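Local coordinates for ribosome-inactivating protein (Lychnis chalcedonica, PDB 2G5X), which belongs to the plant ribosome-inactivating proteins, a family of toxins with a mixed beta-sheet and a largely helical part, and is also known as lychnin, at residues E131-G136 with V157-L162. Residues are numbered along the deposited sequence; the frame is centred on the assembly and turned at random.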
loop_
_atom_site.group_PDB
_atom_site.type_symbol
_atom_site.label_atom_id
_atom_site.label_comp_id
_atom_site.label_asym_id
_atom_site.label_seq_id
_atom_site.Cartn_x
_atom_site.Cartn_y
_atom_site.Cartn_z
ATOM N N GLU A 131 14.707 2.119 -3.776
ATOM C CA GLU A 131 15.680 2.791 -2.927
ATOM C C GLU A 131 15.749 4.310 -3.052
ATOM O O GLU A 131 15.902 4.998 -2.042
ATOM C CB GLU A 131 17.077 2.206 -3.155
ATOM C CG GLU A 131 17.266 0.806 -2.588
ATOM C CD GLU A 131 16.950 -0.288 -3.591
ATOM O OE1 GLU A 131 16.165 -0.038 -4.530
ATOM O OE2 GLU A 131 17.485 -1.406 -3.428
ATOM N N LYS A 132 15.634 4.844 -4.265
ATOM C CA LYS A 132 15.729 6.291 -4.408
ATOM C C LYS A 132 14.458 7.046 -4.772
ATOM O O LYS A 132 14.497 8.253 -4.995
ATOM C CB LYS A 132 16.859 6.660 -5.377
ATOM C CG LYS A 132 16.674 6.272 -6.825
ATOM C CD LYS A 132 17.993 6.498 -7.562
ATOM C CE LYS A 132 17.840 6.440 -9.068
ATOM N NZ LYS A 132 16.982 7.539 -9.580
ATOM N N LEU A 133 13.332 6.344 -4.822
ATOM C CA LEU A 133 12.057 6.990 -5.122
ATOM C C LEU A 133 11.743 8.004 -4.017
ATOM O O LEU A 133 11.819 7.677 -2.830
ATOM C CB LEU A 133 10.942 5.943 -5.189
ATOM C CG LEU A 133 9.498 6.450 -5.258
ATOM C CD1 LEU A 133 9.277 7.255 -6.527
ATOM C CD2 LEU A 133 8.552 5.261 -5.206
ATOM N N SER A 134 11.405 9.231 -4.405
ATOM C CA SER A 134 11.077 10.272 -3.432
ATOM C C SER A 134 9.739 9.964 -2.756
ATOM O O SER A 134 8.710 9.861 -3.423
ATOM C CB SER A 134 11.011 11.633 -4.129
ATOM O OG SER A 134 12.301 12.179 -4.317
ATOM N N LEU A 135 9.767 9.830 -1.431
ATOM C CA LEU A 135 8.576 9.519 -0.641
ATOM C C LEU A 135 8.160 10.693 0.244
ATOM O O LEU A 135 8.983 11.538 0.593
ATOM C CB LEU A 135 8.851 8.309 0.254
ATOM C CG LEU A 135 9.482 7.073 -0.393
ATOM C CD1 LEU A 135 9.782 6.039 0.684
ATOM C CD2 LEU A 135 8.556 6.506 -1.457
ATOM N N GLY A 136 6.882 10.732 0.612
ATOM C CA GLY A 136 6.386 11.797 1.468
ATOM C C GLY A 136 5.045 12.346 1.018
ATOM O O GLY A 136 4.576 12.036 -0.075
ATOM N N VAL A 157 1.316 5.953 -13.583
ATOM C CA VAL A 157 0.673 4.934 -12.761
ATOM C C VAL A 157 1.681 4.210 -11.870
ATOM O O VAL A 157 1.437 4.015 -10.678
ATOM C CB VAL A 157 -0.062 3.894 -13.636
ATOM C CG1 VAL A 157 -0.533 2.721 -12.777
ATOM C CG2 VAL A 157 -1.253 4.551 -14.329
ATOM N N ALA A 158 2.813 3.818 -12.448
ATOM C CA ALA A 158 3.845 3.104 -11.695
ATOM C C ALA A 158 4.406 3.914 -10.526
ATOM O O ALA A 158 4.628 3.375 -9.442
ATOM C CB ALA A 158 4.980 2.689 -12.630
ATOM N N LYS A 159 4.638 5.205 -10.748
ATOM C CA LYS A 159 5.179 6.066 -9.704
ATOM C C LYS A 159 4.185 6.214 -8.559
ATOM O O LYS A 159 4.555 6.106 -7.389
ATOM C CB LYS A 159 5.523 7.438 -10.286
ATOM C CG LYS A 159 6.737 7.441 -11.189
ATOM C CD LYS A 159 7.349 8.832 -11.245
ATOM C CE LYS A 159 7.519 9.428 -9.863
ATOM N NZ LYS A 159 8.441 10.598 -9.914
ATOM N N PHE A 160 2.923 6.454 -8.905
ATOM C CA PHE A 160 1.865 6.597 -7.911
ATOM C C PHE A 160 1.751 5.314 -7.083
ATOM O O PHE A 160 1.619 5.358 -5.861
ATOM C CB PHE A 160 0.528 6.889 -8.606
ATOM C CG PHE A 160 -0.666 6.783 -7.697
ATOM C CD1 PHE A 160 -0.841 7.677 -6.649
ATOM C CD2 PHE A 160 -1.605 5.771 -7.877
ATOM C CE1 PHE A 160 -1.933 7.566 -5.787
ATOM C CE2 PHE A 160 -2.702 5.651 -7.018
ATOM C CZ PHE A 160 -2.863 6.551 -5.973
ATOM N N ALA A 161 1.807 4.172 -7.757
ATOM C CA ALA A 161 1.705 2.878 -7.082
ATOM C C ALA A 161 2.867 2.609 -6.122
ATOM O O ALA A 161 2.658 2.157 -5.000
ATOM C CB ALA A 161 1.620 1.760 -8.118
ATOM N N LEU A 162 4.090 2.882 -6.563
ATOM C CA LEU A 162 5.259 2.648 -5.721
ATOM C C LEU A 162 5.267 3.516 -4.468
ATOM O O LEU A 162 5.612 3.043 -3.386
ATOM C CB LEU A 162 6.542 2.876 -6.525
ATOM C CG LEU A 162 6.909 1.760 -7.502
ATOM C CD1 LEU A 162 8.046 2.216 -8.403
ATOM C CD2 LEU A 162 7.303 0.508 -6.725
#
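A loop-on-helix contact sets Leu133, from the loop between helices 119-126 and 137-145, against Leu162 and Lys159 of the long helix 154-173. Leu133 directs its CB at the helix, and with CG anti to the backbone N (chi1 170°) the side chain extends on toward it. One branch does most of the touching: Leu133 CD2 lies 3.4 Å from Leu162 CB, tighter than ordinary van der Waals contact, and 3.8 Å from the backbone carbon Leu162 C. The other branch turns toward the preceding helical turn, where Leu133 CD1 is 4.4 Å from Lys159 CE, a looser contact with the end of the lysine chain. The contact belongs to the helical part of the ribosome-inactivating protein fold, where helix 154-173 runs through the interior and connecting loops pack against it. Leu133 supplies nearly all of the loop's side, its CA 8.1 Å from Leu162 CA, and no hydrogen bond crosses between the segments. Leu162 also packs on Tyr119 and Leu122 of helix 119-126. Around Leu133, Val128 and Ile163 extend the apolar cluster, while backbone hydrogen bonds of Glu131 with Gly193 and of Leu135 with Phe190 hold the loop at both places.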